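Mutual gliding motility protein C (MglC) (Myxococcus xanthus DK 1622, PDB 7CT3) is a Roadblock/LC7-domain component of the system that controls cell polarity in gliding motility and interacts with its paralog MglB. Local coordinates at residues M1-H6 against P114-E119; N12-A17 against L92-H97; C20-F25 against P88-V93; V69-V74 against V82-S87. One frame throughout, in Å; residues are numbered along the deposited sequence.

Contact 1 of 4, residues M1-H6 against P114-E119; sequences MSFRTH and PKVRAE
Lys115 meets His6 from above: its CB sits over the middle of the imidazole, 3.9 Å from the ring centroid and close to the ring normal, a CH-pi contact. Thr5 CG2 lies over the opposite face, so the ring is held between two aliphatic groups. One residue on, Val116 divides its methyls between two partners, CG1 reaching Phe3 CD1 at 3.7 Å and CG2 reaching His6 CB at 3.9 Å. These contacts join the start of helix 4-13 to the end of helix 102-117, the helix pair on one face of the Roadblock/LC7 sheet; Phe3 and Val116 both also touch Val22 of strand 17-24. Glu119 closes the segment. Its CB packs on Phe3 CD1 at 3.7 Å, while a bend at chi2 (-66°) turns CD back toward His6. OE2 then accepts a hydrogen bond from His6 NE2 at 3.1 Å, with an N-H...O angle of 161°. The bond uses the anti lone pair of OE2, which lies only 8° out of the imidazole plane. This carboxylate would probably favour a protonated histidine, whereas Lys115 NZ, 5.4 Å from His6 ND1, would probably oppose it.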
loop_
_atom_site.group_PDB
_atom_site.type_symbol
_atom_site.label_atom_id
_atom_site.label_comp_id
_atom_site.label_asym_id
_atom_site.label_seq_id
_atom_site.Cartn_x
_atom_site.Cartn_y
_atom_site.Cartn_z
HETATM N N MSE A 1 16.236 -16.349 -12.150
HETATM C CA MSE A 1 15.982 -16.869 -13.532
HETATM C C MSE A 1 14.888 -17.933 -13.512
HETATM O O MSE A 1 14.084 -18.005 -14.439
HETATM C CB MSE A 1 17.260 -17.451 -14.142
HETATM C CG MSE A 1 17.123 -17.820 -15.602
HETATM SE SE MSE A 1 16.578 -16.249 -16.641
HETATM C CE MSE A 1 18.086 -15.653 -17.741
ATOM N N SER A 2 14.884 -18.770 -12.468
ATOM C CA SER A 2 13.795 -19.709 -12.245
ATOM C C SER A 2 12.477 -18.959 -11.994
ATOM O O SER A 2 11.411 -19.597 -12.117
ATOM C CB SER A 2 14.111 -20.639 -11.104
ATOM O OG SER A 2 15.231 -21.452 -11.412
ATOM N N PHE A 3 12.542 -17.667 -11.654
ATOM C CA PHE A 3 11.373 -16.826 -11.279
ATOM C C PHE A 3 10.594 -16.344 -12.505
ATOM O O PHE A 3 9.398 -16.070 -12.347
ATOM C CB PHE A 3 11.784 -15.544 -10.548
ATOM C CG PHE A 3 12.688 -15.723 -9.359
ATOM C CD1 PHE A 3 12.421 -16.683 -8.397
ATOM C CD2 PHE A 3 13.790 -14.901 -9.186
ATOM C CE1 PHE A 3 13.248 -16.829 -7.293
ATOM C CE2 PHE A 3 14.618 -15.050 -8.085
ATOM C CZ PHE A 3 14.345 -16.014 -7.141
ATOM N N ARG A 4 11.247 -16.151 -13.656
ATOM C CA ARG A 4 10.697 -15.233 -14.691
ATOM C C ARG A 4 9.331 -15.722 -15.184
ATOM O O ARG A 4 8.479 -14.856 -15.441
ATOM C CB ARG A 4 11.634 -15.002 -15.877
ATOM C CG ARG A 4 11.184 -13.801 -16.698
ATOM C CD ARG A 4 12.168 -13.344 -17.737
ATOM N NE ARG A 4 13.447 -12.964 -17.163
ATOM C CZ ARG A 4 14.551 -12.775 -17.876
ATOM N NH1 ARG A 4 15.681 -12.432 -17.279
ATOM N NH2 ARG A 4 14.523 -12.934 -19.186
ATOM N N THR A 5 9.122 -17.035 -15.312
ATOM C CA THR A 5 7.819 -17.621 -15.739
ATOM C C THR A 5 6.700 -17.108 -14.818
ATOM O O THR A 5 5.603 -16.789 -15.329
ATOM C CB THR A 5 7.877 -19.153 -15.795
ATOM O OG1 THR A 5 6.671 -19.580 -16.426
ATOM C CG2 THR A 5 8.009 -19.819 -14.443
ATOM N N HIS A 6 6.966 -17.012 -13.512
ATOM C CA HIS A 6 5.987 -16.540 -12.494
ATOM C C HIS A 6 5.744 -15.036 -12.670
ATOM O O HIS A 6 4.576 -14.621 -12.585
ATOM C CB HIS A 6 6.463 -16.892 -11.081
ATOM C CG HIS A 6 6.682 -18.352 -10.878
ATOM N ND1 HIS A 6 5.714 -19.289 -11.175
ATOM C CD2 HIS A 6 7.748 -19.040 -10.415
ATOM C CE1 HIS A 6 6.172 -20.492 -10.904
ATOM N NE2 HIS A 6 7.418 -20.369 -10.436
ATOM N N PRO A 114 4.210 -17.422 -3.072
ATOM C CA PRO A 114 4.725 -18.725 -2.639
ATOM C C PRO A 114 5.453 -19.509 -3.746
ATOM O O PRO A 114 6.395 -20.225 -3.442
ATOM C CB PRO A 114 3.503 -19.529 -2.159
ATOM C CG PRO A 114 2.294 -18.629 -2.332
ATOM C CD PRO A 114 2.757 -17.298 -2.883
ATOM N N LYS A 115 5.022 -19.354 -4.999
ATOM C CA LYS A 115 5.654 -20.014 -6.173
ATOM C C LYS A 115 7.063 -19.444 -6.373
ATOM O O LYS A 115 7.994 -20.235 -6.617
ATOM C CB LYS A 115 4.804 -19.827 -7.431
ATOM C CG LYS A 115 3.384 -20.359 -7.327
ATOM C CD LYS A 115 2.697 -20.427 -8.663
ATOM C CE LYS A 115 1.196 -20.278 -8.560
ATOM N NZ LYS A 115 0.574 -20.265 -9.901
ATOM N N VAL A 116 7.219 -18.123 -6.251
ATOM C CA VAL A 116 8.542 -17.442 -6.360
ATOM C C VAL A 116 9.420 -17.900 -5.185
ATOM O O VAL A 116 10.600 -18.226 -5.425
ATOM C CB VAL A 116 8.385 -15.910 -6.416
ATOM C CG1 VAL A 116 9.721 -15.187 -6.329
ATOM C CG2 VAL A 116 7.628 -15.476 -7.663
ATOM N N ARG A 117 8.862 -17.954 -3.971
ATOM C CA ARG A 117 9.588 -18.372 -2.738
ATOM C C ARG A 117 10.132 -19.793 -2.910
ATOM O O ARG A 117 11.242 -20.057 -2.415
ATOM C CB ARG A 117 8.686 -18.303 -1.505
ATOM C CG ARG A 117 8.511 -16.895 -0.958
ATOM C CD ARG A 117 8.114 -16.870 0.505
ATOM N NE ARG A 117 6.708 -17.199 0.648
ATOM C CZ ARG A 117 5.697 -16.334 0.559
ATOM N NH1 ARG A 117 5.917 -15.048 0.343
ATOM N NH2 ARG A 117 4.457 -16.766 0.695
ATOM N N ALA A 118 9.382 -20.660 -3.592
ATOM C CA ALA A 118 9.725 -22.085 -3.808
ATOM C C ALA A 118 10.935 -22.231 -4.745
ATOM O O ALA A 118 11.563 -23.303 -4.708
ATOM C CB ALA A 118 8.523 -22.819 -4.348
ATOM N N GLU A 119 11.258 -21.212 -5.551
ATOM C CA GLU A 119 12.338 -21.282 -6.577
ATOM C C GLU A 119 13.705 -20.939 -5.969
ATOM O O GLU A 119 14.705 -21.095 -6.691
ATOM C CB GLU A 119 12.057 -20.335 -7.745
ATOM C CG GLU A 119 10.804 -20.666 -8.531
ATOM C CD GLU A 119 10.820 -21.978 -9.298
ATOM O OE1 GLU A 119 11.882 -22.641 -9.334
ATOM O OE2 GLU A 119 9.760 -22.335 -9.860
#

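Contact 2 of 4, residues N12-A17 against L92-H97; sequences NQVEGA and LVLALH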
loop_
_atom_site.group_PDB
_atom_site.type_symbol
_atom_site.label_atom_id
_atom_site.label_comp_id
_atom_site.label_asym_id
_atom_site.label_seq_id
_atom_site.Cartn_x
_atom_site.Cartn_y
_atom_site.Cartn_z
ATOM N N ASN A 12 0.752 -10.927 -17.235
ATOM C CA ASN A 12 -0.243 -11.428 -18.221
ATOM C C ASN A 12 -1.655 -11.369 -17.617
ATOM O O ASN A 12 -2.594 -11.077 -18.370
ATOM C CB ASN A 12 0.113 -12.832 -18.719
ATOM C CG ASN A 12 1.281 -12.850 -19.685
ATOM O OD1 ASN A 12 1.704 -11.813 -20.195
ATOM N ND2 ASN A 12 1.802 -14.035 -19.960
ATOM N N GLN A 13 -1.801 -11.604 -16.309
ATOM C CA GLN A 13 -3.124 -11.730 -15.639
ATOM C C GLN A 13 -3.685 -10.359 -15.235
ATOM O O GLN A 13 -4.911 -10.251 -15.117
ATOM C CB GLN A 13 -3.018 -12.617 -14.397
ATOM C CG GLN A 13 -2.852 -14.096 -14.704
ATOM C CD GLN A 13 -2.807 -14.904 -13.431
ATOM O OE1 GLN A 13 -3.815 -15.073 -12.747
ATOM N NE2 GLN A 13 -1.628 -15.398 -13.093
ATOM N N VAL A 14 -2.837 -9.355 -14.992
ATOM C CA VAL A 14 -3.258 -8.072 -14.353
ATOM C C VAL A 14 -3.331 -6.978 -15.422
ATOM O O VAL A 14 -2.265 -6.612 -15.958
ATOM C CB VAL A 14 -2.316 -7.677 -13.201
ATOM C CG1 VAL A 14 -2.684 -6.324 -12.608
ATOM C CG2 VAL A 14 -2.280 -8.742 -12.113
ATOM N N GLU A 15 -4.539 -6.472 -15.694
ATOM C CA GLU A 15 -4.775 -5.344 -16.634
ATOM C C GLU A 15 -4.008 -4.125 -16.113
ATOM O O GLU A 15 -4.162 -3.791 -14.919
ATOM C CB GLU A 15 -6.266 -5.020 -16.782
ATOM C CG GLU A 15 -7.097 -6.103 -17.462
ATOM C CD GLU A 15 -6.362 -7.027 -18.420
ATOM O OE1 GLU A 15 -6.210 -8.222 -18.086
ATOM O OE2 GLU A 15 -5.957 -6.559 -19.503
ATOM N N GLY A 16 -3.176 -3.524 -16.969
ATOM C CA GLY A 16 -2.417 -2.294 -16.674
ATOM C C GLY A 16 -1.072 -2.560 -16.013
ATOM O O GLY A 16 -0.405 -1.574 -15.663
ATOM N N ALA A 17 -0.666 -3.825 -15.852
ATOM C CA ALA A 17 0.632 -4.211 -15.246
ATOM C C ALA A 17 1.778 -3.661 -16.104
ATOM O O ALA A 17 1.777 -3.916 -17.320
ATOM C CB ALA A 17 0.730 -5.710 -15.102
ATOM N N LEU A 92 9.187 -9.232 -3.825
ATOM C CA LEU A 92 8.476 -9.302 -5.117
ATOM C C LEU A 92 7.699 -7.995 -5.274
ATOM O O LEU A 92 7.029 -7.613 -4.303
ATOM C CB LEU A 92 7.559 -10.523 -5.022
ATOM C CG LEU A 92 6.796 -10.919 -6.278
ATOM C CD1 LEU A 92 7.740 -11.256 -7.418
ATOM C CD2 LEU A 92 5.887 -12.095 -5.962
ATOM N N VAL A 93 7.816 -7.314 -6.413
ATOM C CA VAL A 93 7.114 -6.017 -6.649
ATOM C C VAL A 93 6.358 -6.088 -7.976
ATOM O O VAL A 93 6.968 -6.426 -9.004
ATOM C CB VAL A 93 8.061 -4.800 -6.587
ATOM C CG1 VAL A 93 9.310 -4.980 -7.425
ATOM C CG2 VAL A 93 7.347 -3.508 -6.963
ATOM N N LEU A 94 5.060 -5.786 -7.924
ATOM C CA LEU A 94 4.197 -5.546 -9.099
ATOM C C LEU A 94 3.935 -4.042 -9.202
ATOM O O LEU A 94 3.510 -3.441 -8.195
ATOM C CB LEU A 94 2.894 -6.328 -8.930
ATOM C CG LEU A 94 1.791 -5.999 -9.933
ATOM C CD1 LEU A 94 2.228 -6.323 -11.355
ATOM C CD2 LEU A 94 0.518 -6.750 -9.575
ATOM N N ALA A 95 4.210 -3.464 -10.369
ATOM C CA ALA A 95 3.864 -2.068 -10.716
ATOM C C ALA A 95 2.782 -2.117 -11.792
ATOM O O ALA A 95 2.953 -2.884 -12.762
ATOM C CB ALA A 95 5.082 -1.318 -11.191
ATOM N N LEU A 96 1.705 -1.353 -11.618
ATOM C CA LEU A 96 0.670 -1.218 -12.669
ATOM C C LEU A 96 0.278 0.253 -12.823
ATOM O O LEU A 96 0.475 1.029 -11.877
ATOM C CB LEU A 96 -0.521 -2.130 -12.346
ATOM C CG LEU A 96 -1.219 -1.932 -11.003
ATOM C CD1 LEU A 96 -2.701 -2.224 -11.130
ATOM C CD2 LEU A 96 -0.615 -2.817 -9.923
ATOM N N HIS A 97 -0.208 0.621 -14.010
ATOM C CA HIS A 97 -0.803 1.951 -14.296
ATOM C C HIS A 97 -1.972 2.166 -13.326
ATOM O O HIS A 97 -2.631 1.170 -12.984
ATOM C CB HIS A 97 -1.218 2.031 -15.773
ATOM C CG HIS A 97 -1.640 3.394 -16.192
ATOM N ND1 HIS A 97 -2.913 3.873 -15.962
ATOM C CD2 HIS A 97 -0.971 4.379 -16.827
ATOM C CE1 HIS A 97 -3.008 5.101 -16.428
ATOM N NE2 HIS A 97 -1.832 5.432 -16.968
#
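Leu94 reaches Ala17 because chi1 of 170° sets its CG anti to the backbone N, from where CD1 comes within 4.1 Å of Ala17 CB. Leu96 makes its closest side-chain approach with CB, 3.4 Å from Gly16 O. The two leucines share Val14 between them. Val14 CG2 lies 4.3 Å from Leu94 CD2, and Val14 CG1 lies 4.4 Å from Leu96 CD1, so each methyl of the valine has its own leucine. These are loose apolar contacts. Val14 also touches Val108, and Leu94 touches Leu109, both on helix 102-117.

The backbone supplies the polar link. His97 N donates to Gly16 O at 2.8 Å with an N-H...O angle of 160°. The same oxygen lies 3.2 Å from Leu96 CA; next to it Ala17 and Leu96 form an antiparallel non-hydrogen-bonded pair, their CA atoms 4.0 Å apart. The imidazole of His97 leads off to Asp99, whose N is hydrogen-bonded to ND1. Gly16 has a positive phi, which favours glycine and suits its place in the type II turn from Val14 to Ala17; that turn is closed by Ala17 N to Val14 O at 3.2 Å. The arrangement is a helix-turn-strand junction of the Roadblock/LC7 fold: helix 4-13 ends, the chain reverses in one tight turn, and strand 17-24 enters the antiparallel sheet beside strand 90-97.

Contact 3 of 4, residues C20-F25 against P88-V93; sequences CSVMGF and PDYFLV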
loop_
_atom_site.group_PDB
_atom_site.type_symbol
_atom_site.label_atom_id
_atom_site.label_comp_id
_atom_site.label_asym_id
_atom_site.label_seq_id
_atom_site.Cartn_x
_atom_site.Cartn_y
_atom_site.Cartn_z
ATOM N N CYS A 20 6.627 -6.925 -13.240
ATOM C CA CYS A 20 6.733 -7.720 -11.996
ATOM C C CYS A 20 8.194 -8.140 -11.838
ATOM O O CYS A 20 8.764 -8.666 -12.811
ATOM C CB CYS A 20 5.796 -8.916 -12.017
ATOM S SG CYS A 20 5.585 -9.663 -10.383
ATOM N N SER A 21 8.787 -7.857 -10.681
ATOM C CA SER A 21 10.248 -7.973 -10.460
ATOM C C SER A 21 10.530 -8.600 -9.099
ATOM O O SER A 21 9.687 -8.469 -8.200
ATOM C CB SER A 21 10.906 -6.630 -10.579
ATOM O OG SER A 21 10.492 -5.978 -11.769
ATOM N N VAL A 22 11.687 -9.248 -8.978
ATOM C CA VAL A 22 12.310 -9.586 -7.667
ATOM C C VAL A 22 13.480 -8.628 -7.458
ATOM O O VAL A 22 14.337 -8.467 -8.327
ATOM C CB VAL A 22 12.716 -11.067 -7.593
ATOM C CG1 VAL A 22 13.441 -11.390 -6.297
ATOM C CG2 VAL A 22 11.504 -11.973 -7.762
HETATM N N MSE A 23 13.471 -7.992 -6.287
HETATM C CA MSE A 23 14.413 -6.950 -5.922
HETATM C C MSE A 23 15.062 -7.347 -4.597
HETATM O O MSE A 23 14.401 -7.913 -3.736
HETATM C CB MSE A 23 13.641 -5.630 -5.817
HETATM C CG MSE A 23 14.381 -4.499 -5.150
HETATM SE SE MSE A 23 15.620 -3.667 -6.400
HETATM C CE MSE A 23 14.564 -3.273 -8.012
ATOM N N GLY A 24 16.358 -7.064 -4.441
ATOM C CA GLY A 24 17.034 -7.289 -3.174
ATOM C C GLY A 24 16.883 -6.102 -2.236
ATOM O O GLY A 24 16.781 -4.970 -2.728
ATOM N N PHE A 25 16.904 -6.335 -0.921
ATOM C CA PHE A 25 16.981 -5.263 0.106
ATOM C C PHE A 25 18.333 -4.535 -0.005
ATOM O O PHE A 25 18.454 -3.413 0.519
ATOM C CB PHE A 25 16.715 -5.836 1.499
ATOM C CG PHE A 25 15.292 -6.288 1.702
ATOM C CD1 PHE A 25 14.257 -5.366 1.750
ATOM C CD2 PHE A 25 14.982 -7.634 1.824
ATOM C CE1 PHE A 25 12.946 -5.779 1.937
ATOM C CE2 PHE A 25 13.671 -8.045 2.009
ATOM C CZ PHE A 25 12.654 -7.118 2.065
ATOM N N PRO A 88 14.542 -13.453 3.334
ATOM C CA PRO A 88 15.143 -12.393 4.145
ATOM C C PRO A 88 15.902 -11.347 3.309
ATOM O O PRO A 88 16.099 -10.256 3.807
ATOM C CB PRO A 88 16.096 -13.151 5.086
ATOM C CG PRO A 88 15.516 -14.553 5.151
ATOM C CD PRO A 88 14.954 -14.798 3.767
ATOM N N ASP A 89 16.285 -11.685 2.070
ATOM C CA ASP A 89 17.133 -10.835 1.191
ATOM C C ASP A 89 16.339 -10.246 0.015
ATOM O O ASP A 89 16.863 -9.301 -0.603
ATOM C CB ASP A 89 18.318 -11.630 0.637
ATOM C CG ASP A 89 19.259 -12.170 1.701
ATOM O OD1 ASP A 89 19.463 -11.477 2.722
ATOM O OD2 ASP A 89 19.779 -13.282 1.501
ATOM N N TYR A 90 15.144 -10.762 -0.304
ATOM C CA TYR A 90 14.431 -10.441 -1.570
ATOM C C TYR A 90 12.941 -10.172 -1.338
ATOM O O TYR A 90 12.299 -10.828 -0.484
ATOM C CB TYR A 90 14.598 -11.577 -2.580
ATOM C CG TYR A 90 16.031 -11.891 -2.920
ATOM C CD1 TYR A 90 16.836 -10.953 -3.546
ATOM C CD2 TYR A 90 16.588 -13.119 -2.606
ATOM C CE1 TYR A 90 18.161 -11.226 -3.846
ATOM C CE2 TYR A 90 17.909 -13.411 -2.905
ATOM C CZ TYR A 90 18.699 -12.460 -3.531
ATOM O OH TYR A 90 20.002 -12.736 -3.831
ATOM N N PHE A 91 12.392 -9.246 -2.123
ATOM C CA PHE A 91 10.932 -8.991 -2.197
ATOM C C PHE A 91 10.483 -8.997 -3.657
ATOM O O PHE A 91 11.294 -8.809 -4.581
ATOM C CB PHE A 91 10.537 -7.701 -1.480
ATOM C CG PHE A 91 11.143 -6.424 -2.000
ATOM C CD1 PHE A 91 12.403 -6.019 -1.581
ATOM C CD2 PHE A 91 10.436 -5.603 -2.869
ATOM C CE1 PHE A 91 12.952 -4.832 -2.037
ATOM C CE2 PHE A 91 10.984 -4.408 -3.314
ATOM C CZ PHE A 91 12.241 -4.027 -2.897
ATOM N N LEU A 92 9.187 -9.232 -3.825
ATOM C CA LEU A 92 8.476 -9.302 -5.117
ATOM C C LEU A 92 7.699 -7.995 -5.274
ATOM O O LEU A 92 7.029 -7.613 -4.303
ATOM C CB LEU A 92 7.559 -10.523 -5.022
ATOM C CG LEU A 92 6.796 -10.919 -6.278
ATOM C CD1 LEU A 92 7.740 -11.256 -7.418
ATOM C CD2 LEU A 92 5.887 -12.095 -5.962
ATOM N N VAL A 93 7.816 -7.314 -6.413
ATOM C CA VAL A 93 7.114 -6.017 -6.649
ATOM C C VAL A 93 6.358 -6.088 -7.976
ATOM O O VAL A 93 6.968 -6.426 -9.004
ATOM C CB VAL A 93 8.061 -4.800 -6.587
ATOM C CG1 VAL A 93 9.310 -4.980 -7.425
ATOM C CG2 VAL A 93 7.347 -3.508 -6.963
HETATM O O HOH W 1 8.315 -4.469 -10.956
#
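Phe25 and Phe91 lie obliquely to each other, their planes 41° apart and their centroids 5.1 Å apart. Phe91 CD1 sits over one face of the Phe25 ring, toward the rim, 3.6 Å from Phe25 CE1. The Phe25 ring also makes a cation-pi contact with Lys65. A chi1 of 61° holds Phe91 CG between the backbone N and the carbonyl carbon, a placement that lets the ring lie alongside Met23, a selenomethionine here. The two side chains point the same way, with Met23 CB over the face of the Phe91 ring but offset toward its rim, 3.9 Å from the centroid, as a CH-pi contact; the exact spacing of this pair is doubtful in the model. An alanine in place of Phe25 would probably leave Phe91 CD1 without its aromatic neighbour and deprive Lys65 of a cation-pi partner.

The backbones carrying these rings pair antiparallel, as the two central strands of the Roadblock/LC7 sheet within this chain, 17-24 and 90-97. Ser21 with Val93 and Met23 with Phe91 are hydrogen-bonded pairs, each bonded in both directions; Met23 N to Phe91 O, at 2.9 Å, is nearly straight at 171°. Phe25 N extends the series to Asp89 O at 3.0 Å.

Val22, Tyr90 and Leu92 project from the opposite face to Met23 and Phe91. Val22 crosses both neighbours at a slant, its CG2 3.8 Å from Leu92 CD1 and its CG1 3.9 Å from Tyr90 CB. Tyr90 turns its ring edge to Met23 O and brings CD1 to 3.7 Å from Gly24 CA. Near the other end, a water donates to Val93 O and is hydrogen-bonded to Ser21 OG, which also bonds Thr32 OG1.

Contact 4 of 4, residues V69-V74 against V82-S87; sequences VSEVSV and VMRLVS. With NA (sodium ion), chain B.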
loop_
_atom_site.group_PDB
_atom_site.type_symbol
_atom_site.label_atom_id
_atom_site.label_comp_id
_atom_site.label_asym_id
_atom_site.label_seq_id
_atom_site.Cartn_x
_atom_site.Cartn_y
_atom_site.Cartn_z
ATOM N N VAL A 69 3.618 -7.587 9.007
ATOM C CA VAL A 69 3.463 -6.959 7.662
ATOM C C VAL A 69 3.586 -8.055 6.598
ATOM O O VAL A 69 4.631 -8.742 6.564
ATOM C CB VAL A 69 4.480 -5.827 7.443
ATOM C CG1 VAL A 69 4.372 -5.245 6.043
ATOM C CG2 VAL A 69 4.335 -4.730 8.490
ATOM N N SER A 70 2.556 -8.218 5.763
ATOM C CA SER A 70 2.517 -9.229 4.676
ATOM C C SER A 70 2.546 -8.557 3.293
ATOM O O SER A 70 2.969 -9.221 2.335
ATOM C CB SER A 70 1.322 -10.125 4.838
ATOM O OG SER A 70 0.128 -9.365 4.816
ATOM N N GLU A 71 2.124 -7.295 3.178
ATOM C CA GLU A 71 1.944 -6.619 1.864
ATOM C C GLU A 71 2.127 -5.106 2.035
ATOM O O GLU A 71 1.600 -4.542 3.012
ATOM C CB GLU A 71 0.569 -7.020 1.330
ATOM C CG GLU A 71 0.173 -6.427 -0.004
ATOM C CD GLU A 71 -1.317 -6.625 -0.258
ATOM O OE1 GLU A 71 -2.117 -5.922 0.385
ATOM O OE2 GLU A 71 -1.680 -7.520 -1.049
ATOM N N VAL A 72 2.870 -4.478 1.124
ATOM C CA VAL A 72 3.138 -3.012 1.142
ATOM C C VAL A 72 2.882 -2.449 -0.257
ATOM O O VAL A 72 3.230 -3.125 -1.242
ATOM C CB VAL A 72 4.568 -2.716 1.625
ATOM C CG1 VAL A 72 4.858 -1.225 1.640
ATOM C CG2 VAL A 72 4.825 -3.328 2.996
ATOM N N SER A 73 2.290 -1.256 -0.323
ATOM C CA SER A 73 2.066 -0.477 -1.569
ATOM C C SER A 73 2.633 0.931 -1.395
ATOM O O SER A 73 2.375 1.560 -0.350
ATOM C CB SER A 73 0.604 -0.423 -1.928
ATOM O OG SER A 73 0.129 -1.714 -2.260
ATOM N N VAL A 74 3.387 1.398 -2.386
ATOM C CA VAL A 74 3.831 2.814 -2.487
ATOM C C VAL A 74 3.346 3.320 -3.842
ATOM O O VAL A 74 3.818 2.792 -4.875
ATOM C CB VAL A 74 5.354 2.943 -2.306
ATOM C CG1 VAL A 74 5.826 4.373 -2.488
ATOM C CG2 VAL A 74 5.800 2.407 -0.952
ATOM N N VAL A 82 2.480 -3.146 -5.502
ATOM C CA VAL A 82 2.183 -4.175 -4.471
ATOM C C VAL A 82 3.469 -4.964 -4.281
ATOM O O VAL A 82 4.064 -5.389 -5.271
ATOM C CB VAL A 82 1.043 -5.116 -4.899
ATOM C CG1 VAL A 82 0.595 -5.983 -3.736
ATOM C CG2 VAL A 82 -0.125 -4.367 -5.505
HETATM N N MSE A 83 3.859 -5.164 -3.020
HETATM C CA MSE A 83 5.089 -5.865 -2.700
HETATM C C MSE A 83 4.824 -6.906 -1.619
HETATM O O MSE A 83 4.057 -6.649 -0.692
HETATM C CB MSE A 83 6.147 -4.873 -2.219
HETATM C CG MSE A 83 6.582 -3.893 -3.269
HETATM SE SE MSE A 83 7.724 -2.547 -2.462
HETATM C CE MSE A 83 6.446 -1.238 -1.756
ATOM N N ARG A 84 5.486 -8.063 -1.758
ATOM C CA ARG A 84 5.449 -9.131 -0.770
ATOM C C ARG A 84 6.862 -9.688 -0.566
ATOM O O ARG A 84 7.692 -9.584 -1.491
ATOM C CB ARG A 84 4.512 -10.262 -1.208
ATOM C CG ARG A 84 3.038 -9.891 -1.166
ATOM C CD ARG A 84 2.114 -11.071 -1.398
ATOM N NE ARG A 84 0.780 -10.676 -0.979
ATOM C CZ ARG A 84 0.223 -10.943 0.199
ATOM N NH1 ARG A 84 0.844 -11.685 1.101
ATOM N NH2 ARG A 84 -0.985 -10.485 0.457
ATOM N N LEU A 85 7.110 -10.273 0.607
ATOM C CA LEU A 85 8.415 -10.865 0.989
ATOM C C LEU A 85 8.582 -12.220 0.295
ATOM O O LEU A 85 7.634 -13.015 0.316
ATOM C CB LEU A 85 8.461 -11.019 2.512
ATOM C CG LEU A 85 9.836 -11.333 3.092
ATOM C CD1 LEU A 85 10.788 -10.167 2.876
ATOM C CD2 LEU A 85 9.727 -11.673 4.570
ATOM N N VAL A 86 9.750 -12.482 -0.290
ATOM C CA VAL A 86 10.059 -13.817 -0.883
ATOM C C VAL A 86 11.195 -14.491 -0.098
ATOM O O VAL A 86 11.226 -15.728 -0.090
ATOM C CB VAL A 86 10.335 -13.736 -2.397
ATOM C CG1 VAL A 86 9.046 -13.552 -3.185
ATOM C CG2 VAL A 86 11.320 -12.648 -2.749
ATOM N N SER A 87 12.081 -13.732 0.553
ATOM C CA SER A 87 13.137 -14.277 1.450
ATOM C C SER A 87 13.683 -13.159 2.332
ATOM O O SER A 87 13.345 -11.997 2.135
ATOM C CB SER A 87 14.229 -14.960 0.649
ATOM O OG SER A 87 15.183 -14.026 0.170
HETATM NA NA NA B . 6.409 -10.017 7.002
HETATM O O HOH W 2 4.906 -10.860 2.405
HETATM O O HOH W 3 -1.928 -10.636 3.047
HETATM O O HOH W 4 -0.588 -8.995 -2.687
HETATM O O HOH W 5 -3.687 -9.287 -0.852
HETATM O O HOH W 6 7.931 -11.800 7.789
HETATM O O HOH W 7 5.864 -11.364 5.107
#
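Arg84 and Glu71 form a salt bridge whose direct bond is weak and which two waters bridge in parallel. The direct bond, Arg84 NH2 to Glu71 OE2, is 3.4 Å long and bent to 140°, with the guanidinium and carboxylate planes 74° apart. Of the two waters, one donates to Glu71 OE2 and accepts from Arg84 NE at 2.8 Å, and the other donates to OE2 and accepts from NH2. A third water, also at the guanidinium edge, joins NH2 to Ser70 OG. Glu71 CB lies 3.8 Å above the guanidinium plane, toward its rim, so the arginine rests on the glutamate stem. An alanine in place of Arg84 would probably leave Glu71 OE2 without its charged mate and the bridging waters without their nitrogen donors.

The strands meet at one antiparallel hydrogen-bonded pair, Val72 with Met83: Val72 N to Met83 O is 3.1 Å and Met83 N to Val72 O is 2.8 Å. Met83, a selenomethionine, is bent at chi3 (-85°), which carries CE to Val72 CG1 at 3.7 Å and beside Val74 CG2. At the other end, Val69 O binds a sodium ion at 2.2 Å, together with Leu64 O, Thr66 O and two waters.

The other carboxylate oxygen of Glu71, OE1, is taken up by Arg106 of helix 102-117 in a salt bridge and by Asn75 of the second subunit in a hydrogen bond. Val72, Val74 and Met83 pack on Leu57 and Ala60 of helix 44-61, strand 90-97 lies along the other edge of strand 79-87, and residues 71-74 pair antiparallel with a strand of the second subunit, continuing the sheet across the dimer.

How the contacts relate
Contact 1 joins the two ends of the chain, and the other three are nested within the loop it closes. Contacts 2 and 3 share Leu92 and Val93 and lie toward different ends of the pairing between strands 17-24 and 90-97, their centres about 15 Å apart. Contact 4 is about 9 Å from contact 3, centre to centre, and is tied to it by Leu92 N and Arg84 O, 2.8 Å apart and probably hydrogen-bonded. Contact 1 backs onto contact 3 through Val22 CG2, which lies 3.9 Å from Val116 CG1 and 4.0 Å from Phe3 CD2. Helices 4-13 and 102-117 thus sit on one sheet face, while contact 4 takes the sheet out to the second subunit.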